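Local atomic coordinates of phosphoheptose isomerase (Neisseria gonorrhoeae, PDB entry 5I01), a protein that catalyses the isomerisation of sedoheptulose 7-phosphate to D-glycero-D-manno-heptose 7-phosphate, opening the heptose biosynthesis pathway, as a zinc-dependent homotetramer of the SIS family. Residues 172-175 / 176-180. The protein carries 1 engineered substitution. Residues are numbered along the deposited sequence; the frame is centred on the assembly and turned at random.
Sequences RTAR and IQENH. With ZN (zinc ion), chain H.
Residues 172-180 form the first turns of helix 173-193 in the SIS fold, with Arg-172 at the N-cap and four i+4 to i hydrogen bonds, the first Ile-176 N to Arg-172 O (3.1 Å) and the last Asn-179 N to Arg-175 O. Within this start, Arg-175 and Glu-178 make an i to i+3 salt bridge, lying alongside each other. The Arg-175 chain bends at chi2 (-69°) and again at chi3 (89°), which folds the guanidinium back so that it grips the carboxylate side-on: Arg-175 NE gives a hydrogen bond of 2.9 Å to Glu-178 OE1, met from above the carboxylate plane, and Arg-175 NH1 one of 2.7 Å to Glu-178 OE2 on its syn side. The two planes are turned 38° apart. Ser-17 OG also hydrogen-bonds Glu-178 OE1, Glu-16 pairs with Arg-175 NH2 in a second salt bridge, and His-185 ND1 of the second subunit hydrogen-bonds Glu-178 OE2; this tie to a zinc ligand probably positions the imidazole. Gln-177, extended beyond CG, runs beside Thr-173, whose CG2 lies 3.9 Å from Gln-177 NE2. Gln-177 OE1 binds zinc at 2.0 Å, completing a site whose other ligands, His-63, Glu-67 and His-185, come from the second subunit, so the metal joins two chains. Arg-175 O takes two donors from opposite faces of its plane: Asn-179 N at 3.1 Å and Asn-179 ND2 at 2.7 Å.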
ATOM      1  N   ARG A 172     -12.462  22.227  11.978  1.00 34.96           N
ATOM      2  CA  ARG A 172     -11.093  21.710  11.864  1.00 36.34           C
ATOM      3  C   ARG A 172     -10.970  20.223  11.431  1.00 34.90           C
ATOM      4  O   ARG A 172     -11.508  19.300  12.068  1.00 33.76           O
ATOM      5  CB  ARG A 172     -10.342  21.976  13.170  1.00 38.58           C
ATOM      6  CG  ARG A 172      -8.846  22.101  13.013  1.00 42.96           C
ATOM      7  CD  ARG A 172      -8.209  22.617  14.294  1.00 47.58           C
ATOM      8  NE  ARG A 172      -6.751  22.472  14.306  1.00 50.88           N
ATOM      9  CZ  ARG A 172      -5.945  22.947  15.254  1.00 50.98           C
ATOM     10  NH1 ARG A 172      -6.436  23.611  16.294  1.00 49.54           N
ATOM     11  NH2 ARG A 172      -4.633  22.756  15.160  1.00 53.62           N
ATOM     12  N   THR A 173     -10.242  20.031  10.332  1.00 33.19           N
ATOM     13  CA  THR A 173      -9.919  18.724   9.751  1.00 31.25           C
ATOM     14  C   THR A 173      -9.453  17.659  10.751  1.00 29.39           C
ATOM     15  O   THR A 173      -9.968  16.546  10.760  1.00 27.01           O
ATOM     16  CB  THR A 173      -8.817  18.919   8.696  1.00 32.15           C
ATOM     17  OG1 THR A 173      -9.201  19.995   7.827  1.00 34.87           O
ATOM     18  CG2 THR A 173      -8.593  17.644   7.865  1.00 32.38           C
ATOM     19  N   ALA A 174      -8.474  18.014  11.582  1.00 27.82           N
ATOM     20  CA  ALA A 174      -7.959  17.122  12.609  1.00 27.15           C
ATOM     21  C   ALA A 174      -9.062  16.610  13.549  1.00 27.37           C
ATOM     22  O   ALA A 174      -9.124  15.423  13.836  1.00 28.18           O
ATOM     23  CB  ALA A 174      -6.846  17.804  13.395  1.00 26.45           C
ATOM     24  N   ARG A 175      -9.952  17.488  13.994  1.00 27.77           N
ATOM     25  CA  ARG A 175     -11.064  17.070  14.865  1.00 28.38           C
ATOM     26  C   ARG A 175     -12.075  16.184  14.125  1.00 29.10           C
ATOM     27  O   ARG A 175     -12.661  15.279  14.714  1.00 29.57           O
ATOM     28  CB  ARG A 175     -11.784  18.290  15.438  1.00 28.26           C
ATOM     29  CG  ARG A 175     -10.892  19.223  16.248  1.00 28.01           C
ATOM     30  CD  ARG A 175     -10.439  18.595  17.543  1.00 28.50           C
ATOM     31  NE  ARG A 175      -9.207  17.832  17.419  1.00 29.01           N
ATOM     32  CZ  ARG A 175      -7.976  18.346  17.353  1.00 30.35           C
ATOM     33  NH1 ARG A 175      -6.930  17.528  17.255  1.00 30.78           N
ATOM     34  NH2 ARG A 175      -7.766  19.658  17.382  1.00 31.45           N
ATOM     35  N   ILE A 176     -12.271  16.443  12.837  1.00 30.10           N
ATOM     36  CA  ILE A 176     -13.193  15.654  12.020  1.00 30.16           C
ATOM     37  C   ILE A 176     -12.674  14.220  11.838  1.00 30.64           C
ATOM     38  O   ILE A 176     -13.432  13.275  12.040  1.00 31.89           O
ATOM     39  CB  ILE A 176     -13.462  16.326  10.656  1.00 29.39           C
ATOM     40  CG1 ILE A 176     -14.169  17.672  10.856  1.00 30.24           C
ATOM     41  CG2 ILE A 176     -14.325  15.436   9.772  1.00 28.86           C
ATOM     42  CD1 ILE A 176     -13.895  18.667   9.756  1.00 31.53           C
ATOM     43  N   GLN A 177     -11.402  14.064  11.470  1.00 30.76           N
ATOM     44  CA  GLN A 177     -10.773  12.733  11.366  1.00 32.58           C
ATOM     45  C   GLN A 177     -10.923  11.932  12.659  1.00 31.65           C
ATOM     46  O   GLN A 177     -11.281  10.766  12.620  1.00 31.10           O
ATOM     47  CB  GLN A 177      -9.284  12.834  10.991  1.00 33.38           C
ATOM     48  CG  GLN A 177      -9.036  13.063   9.505  1.00 36.33           C
ATOM     49  CD  GLN A 177      -7.644  13.629   9.168  1.00 39.31           C
ATOM     50  OE1 GLN A 177      -6.763  13.773  10.032  1.00 39.95           O
ATOM     51  NE2 GLN A 177      -7.450  13.961   7.890  1.00 39.91           N
ATOM     52  N   GLU A 178     -10.671  12.576  13.797  1.00 32.51           N
ATOM     53  CA  GLU A 178     -10.730  11.919  15.109  1.00 32.96           C
ATOM     54  C   GLU A 178     -12.130  11.423  15.466  1.00 34.03           C
ATOM     55  O   GLU A 178     -12.265  10.360  16.073  1.00 35.72           O
ATOM     56  CB  GLU A 178     -10.224  12.857  16.194  1.00 32.82           C
ATOM     57  CG  GLU A 178      -8.735  13.144  16.083  1.00 33.92           C
ATOM     58  CD  GLU A 178      -8.306  14.421  16.791  1.00 35.22           C
ATOM     59  OE1 GLU A 178      -9.098  14.969  17.603  1.00 34.51           O
ATOM     60  OE2 GLU A 178      -7.163  14.887  16.527  1.00 35.01           O
ATOM     61  N   ASN A 179     -13.154  12.202  15.106  1.00 34.06           N
ATOM     62  CA  ASN A 179     -14.555  11.770  15.231  1.00 34.63           C
ATOM     63  C   ASN A 179     -14.893  10.648  14.223  1.00 32.61           C
ATOM     64  O   ASN A 179     -15.650   9.734  14.541  1.00 32.66           O
ATOM     65  CB  ASN A 179     -15.531  12.955  15.064  1.00 35.77           C
ATOM     66  CG  ASN A 179     -15.601  13.834  16.294  1.00 38.46           C
ATOM     67  OD1 ASN A 179     -16.624  13.894  16.980  1.00 42.49           O
ATOM     68  ND2 ASN A 179     -14.507  14.512  16.592  1.00 40.26           N
ATOM     69  N   HIS A 180     -14.346  10.723  13.016  1.00 30.24           N
ATOM     70  CA  HIS A 180     -14.571   9.687  12.018  1.00 29.43           C
ATOM     71  C   HIS A 180     -14.145   8.291  12.495  1.00 29.19           C
ATOM     72  O   HIS A 180     -14.872   7.309  12.280  1.00 26.71           O
ATOM     73  CB  HIS A 180     -13.863  10.025  10.697  1.00 29.30           C
ATOM     74  CG  HIS A 180     -14.576  11.038   9.857  1.00 28.66           C
ATOM     75  ND1 HIS A 180     -14.005  11.598   8.734  1.00 28.68           N
ATOM     76  CD2 HIS A 180     -15.812  11.579   9.960  1.00 28.11           C
ATOM     77  CE1 HIS A 180     -14.858  12.444   8.185  1.00 28.18           C
ATOM     78  NE2 HIS A 180     -15.958  12.453   8.915  1.00 28.76           N
TER
HETATM   79 ZN    ZN H 301      -4.782  14.045  10.189  1.00 49.15          ZN